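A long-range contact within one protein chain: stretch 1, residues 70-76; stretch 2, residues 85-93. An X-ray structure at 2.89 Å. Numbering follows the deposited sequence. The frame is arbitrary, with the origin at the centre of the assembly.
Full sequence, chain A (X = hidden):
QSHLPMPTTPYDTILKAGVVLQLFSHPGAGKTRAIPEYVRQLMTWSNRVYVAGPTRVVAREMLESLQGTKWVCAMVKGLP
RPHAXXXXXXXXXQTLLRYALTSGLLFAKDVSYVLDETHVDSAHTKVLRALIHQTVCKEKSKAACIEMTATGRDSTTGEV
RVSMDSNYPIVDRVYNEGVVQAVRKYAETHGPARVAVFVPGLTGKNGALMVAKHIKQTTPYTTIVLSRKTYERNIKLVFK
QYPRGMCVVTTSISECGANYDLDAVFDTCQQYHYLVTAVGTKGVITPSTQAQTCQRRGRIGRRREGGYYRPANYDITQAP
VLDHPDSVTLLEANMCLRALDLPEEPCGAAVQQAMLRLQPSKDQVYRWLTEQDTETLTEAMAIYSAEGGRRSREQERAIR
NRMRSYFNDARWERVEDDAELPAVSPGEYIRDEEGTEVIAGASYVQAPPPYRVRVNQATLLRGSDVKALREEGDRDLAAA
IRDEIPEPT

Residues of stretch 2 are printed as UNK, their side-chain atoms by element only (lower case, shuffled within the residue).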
# COMPACT_ATOMS: atom_id res chain seq x y z
N LYS A 70 11.73 -13.95 -22.72
CA LYS A 70 13.06 -13.51 -23.12
C LYS A 70 13.69 -12.49 -22.17
O LYS A 70 13.91 -12.80 -21.00
CB LYS A 70 13.01 -12.96 -24.56
CG LYS A 70 12.82 -14.07 -25.60
CD LYS A 70 12.74 -13.57 -27.04
CE LYS A 70 12.16 -14.65 -27.96
NZ LYS A 70 10.78 -15.05 -27.56
N TRP A 71 14.00 -11.28 -22.65
CA TRP A 71 14.91 -10.37 -21.94
C TRP A 71 14.19 -9.70 -20.76
O TRP A 71 13.82 -8.52 -20.81
CB TRP A 71 15.44 -9.29 -22.89
CG TRP A 71 16.50 -9.72 -23.85
CD1 TRP A 71 16.37 -10.62 -24.85
CD2 TRP A 71 17.84 -9.22 -23.92
NE1 TRP A 71 17.56 -10.73 -25.54
CE2 TRP A 71 18.47 -9.88 -24.99
CE3 TRP A 71 18.57 -8.28 -23.19
CZ2 TRP A 71 19.80 -9.64 -25.34
CZ3 TRP A 71 19.89 -8.04 -23.54
CH2 TRP A 71 20.49 -8.71 -24.60
N VAL A 72 14.07 -10.43 -19.66
CA VAL A 72 13.40 -9.92 -18.45
C VAL A 72 14.41 -9.85 -17.32
O VAL A 72 15.04 -10.86 -16.97
CB VAL A 72 12.20 -10.80 -18.05
CG1 VAL A 72 11.77 -10.50 -16.62
CG2 VAL A 72 11.04 -10.60 -19.02
N CYS A 73 14.55 -8.66 -16.72
CA CYS A 73 15.45 -8.43 -15.60
C CYS A 73 14.68 -7.90 -14.40
O CYS A 73 13.69 -7.17 -14.55
CB CYS A 73 16.56 -7.41 -15.96
SG CYS A 73 17.90 -8.01 -17.00
N ALA A 74 15.16 -8.23 -13.20
CA ALA A 74 14.53 -7.79 -11.97
C ALA A 74 15.33 -6.66 -11.32
O ALA A 74 16.53 -6.49 -11.56
CB ALA A 74 14.39 -8.95 -10.98
N MSE A 75 14.64 -5.90 -10.48
CA MSE A 75 15.25 -4.80 -9.75
C MSE A 75 14.72 -4.82 -8.32
O MSE A 75 13.69 -4.21 -8.03
CB MSE A 75 14.93 -3.46 -10.43
CG MSE A 75 15.82 -2.32 -10.02
SE MSE A 75 15.56 -0.71 -11.10
CE MSE A 75 17.00 0.34 -10.34
N VAL A 76 15.38 -5.56 -7.43
CA VAL A 76 14.98 -5.65 -6.03
C VAL A 76 16.11 -5.06 -5.19
O VAL A 76 17.13 -5.72 -4.96
CB VAL A 76 14.67 -7.08 -5.61
CG1 VAL A 76 14.91 -7.26 -4.11
CG2 VAL A 76 13.22 -7.44 -5.95
N UNK A 85 22.48 -5.58 -19.77
CA UNK A 85 21.40 -4.71 -20.25
C UNK A 85 20.09 -5.47 -20.10
O UNK A 85 20.09 -6.62 -19.67
c UNK A 85 21.66 -4.28 -21.70
c UNK A 85 21.31 -2.67 -23.59
c UNK A 85 21.08 -2.92 -22.10
c UNK A 85 21.67 -1.78 -21.28
N UNK A 86 18.98 -4.84 -20.46
CA UNK A 86 17.67 -5.44 -20.26
C UNK A 86 16.65 -4.76 -21.17
O UNK A 86 16.94 -3.75 -21.82
c UNK A 86 17.24 -5.33 -18.79
N UNK A 87 15.43 -5.32 -21.19
CA UNK A 87 14.33 -4.77 -21.98
C UNK A 87 12.98 -4.79 -21.27
O UNK A 87 12.07 -4.10 -21.72
n UNK A 87 16.39 -6.50 -26.93
c UNK A 87 14.89 -4.86 -24.48
n UNK A 87 14.22 -6.56 -26.18
c UNK A 87 15.27 -7.17 -26.72
c UNK A 87 14.18 -5.52 -23.31
n UNK A 87 15.20 -8.45 -27.03
c UNK A 87 14.19 -5.14 -25.80
N UNK A 88 12.80 -5.56 -20.19
CA UNK A 88 11.58 -5.54 -19.39
C UNK A 88 12.03 -5.70 -17.94
O UNK A 88 12.53 -6.77 -17.57
c UNK A 88 9.78 -6.24 -21.00
c UNK A 88 10.59 -6.64 -19.77
c UNK A 88 9.66 -6.94 -18.61
N UNK A 89 11.85 -4.66 -17.13
CA UNK A 89 12.26 -4.68 -15.73
C UNK A 89 11.01 -4.81 -14.87
O UNK A 89 10.00 -4.14 -15.12
c UNK A 89 13.06 -3.41 -15.36
c UNK A 89 13.57 -3.50 -13.93
c UNK A 89 14.19 -3.21 -16.34
N UNK A 90 11.07 -5.67 -13.86
CA UNK A 90 10.03 -5.74 -12.84
C UNK A 90 10.67 -5.37 -11.51
O UNK A 90 11.78 -5.82 -11.20
c UNK A 90 8.71 -7.49 -14.08
c UNK A 90 10.39 -8.18 -12.37
c UNK A 90 9.37 -7.14 -12.77
N UNK A 91 9.95 -4.58 -10.73
CA UNK A 91 10.44 -4.13 -9.44
C UNK A 91 9.22 -3.73 -8.61
O UNK A 91 8.10 -4.12 -8.94
o UNK A 91 11.73 -2.36 -8.38
c UNK A 91 11.00 -1.99 -10.66
c UNK A 91 11.47 -3.00 -9.63
N UNK A 92 9.44 -3.00 -7.53
CA UNK A 92 8.35 -2.49 -6.71
C UNK A 92 8.10 -1.02 -7.04
O UNK A 92 8.91 -0.36 -7.69
o UNK A 92 9.66 -1.68 -4.84
c UNK A 92 9.25 -4.04 -4.99
c UNK A 92 8.68 -2.66 -5.23
N UNK A 93 6.96 -0.51 -6.57
CA UNK A 93 6.67 0.91 -6.70
C UNK A 93 7.83 1.74 -6.17
O UNK A 93 8.44 2.53 -6.89
c UNK A 93 2.06 0.03 -6.66
c UNK A 93 4.14 0.73 -6.58
c UNK A 93 5.39 1.28 -5.95
n UNK A 93 3.00 0.48 -5.86
n UNK A 93 2.55 -0.01 -7.89
c UNK A 93 3.85 0.43 -7.87

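Position 85 carries four side-chain carbons, forked at the second. A fork one carbon beyond CB defines Leu 85. Its side chain comes no closer than Leu 85 CB to Trp 71 CZ3, 4.5 Å; the backbone makes the approach, Leu 85 O lying 3.7 Å from Cys 73 SG.

Position 86 has a single carbon, CB, and is therefore Ala 86. That CB packs 3.3 Å from Cys 73 SG, while the CA sits near the plane of the Trp 71 ring, at its edge, 4.2 Å from Trp 71 CE3.

Position 87 has three carbons, a nitrogen, and then a carbon bearing two more nitrogens: a guanidinium, hence Arg 87. CA-to-CB points sideways, but the end of the chain comes nearer and lies over one face of Trp 71. Arg 87 CZ is 4.1 Å from the centroid of the five-membered ring, 14° off its normal, the geometry of a cation-pi interaction.

Position 88 has one carbon carrying two others, the beta-branched pattern of valine. Val 88 CG1 meets Val 72 CG2 at 3.9 Å.

Position 89 repeats the three-carbon fork and is Val 89; its CG1 lies 3.8 Å from Met 75 CB, on the sheet face shared with Cys 73.

Position 90 shows the same fork again, giving Val 90. Its CG2 is 4.3 Å from Ala 74 CB, on the face that Val 72 and Val 88 also use.

Position 91 has one carbon bearing an oxygen and a carbon, which is threonine; Thr 91 OG1 donates to Met 75 O at 2.7 Å.

Position 92 has the same atoms and is Thr 92. Its side chain does not reach stretch 1; it caps a backbone N of the following helix.

Position 93 has one carbon followed by a five-membered ring of three carbons and two nitrogens, an imidazole: His 93, out of reach of stretch 1.

The contact is a parallel strand pairing, with axes 24° apart and 4.7 Å at closest approach. Val 88 O accepts from Cys 73 N (2.9 Å, 163°), Cys 73 O from Val 90 N (3.1 Å, 153°), and Val 90 O from Met 75 N (3.0 Å, 142°). This alternation sets the register, placing Cys 73 beside Val 89 and Ala 74 beside Val 90. Side chains pack on both faces, while the Arg 87–Trp 71 cation-pi interaction flanks one end of the backbone ladder and the Thr 91 hydroxyl bond the other.

Stretch 2, residues 85-93: LARVVVTTH
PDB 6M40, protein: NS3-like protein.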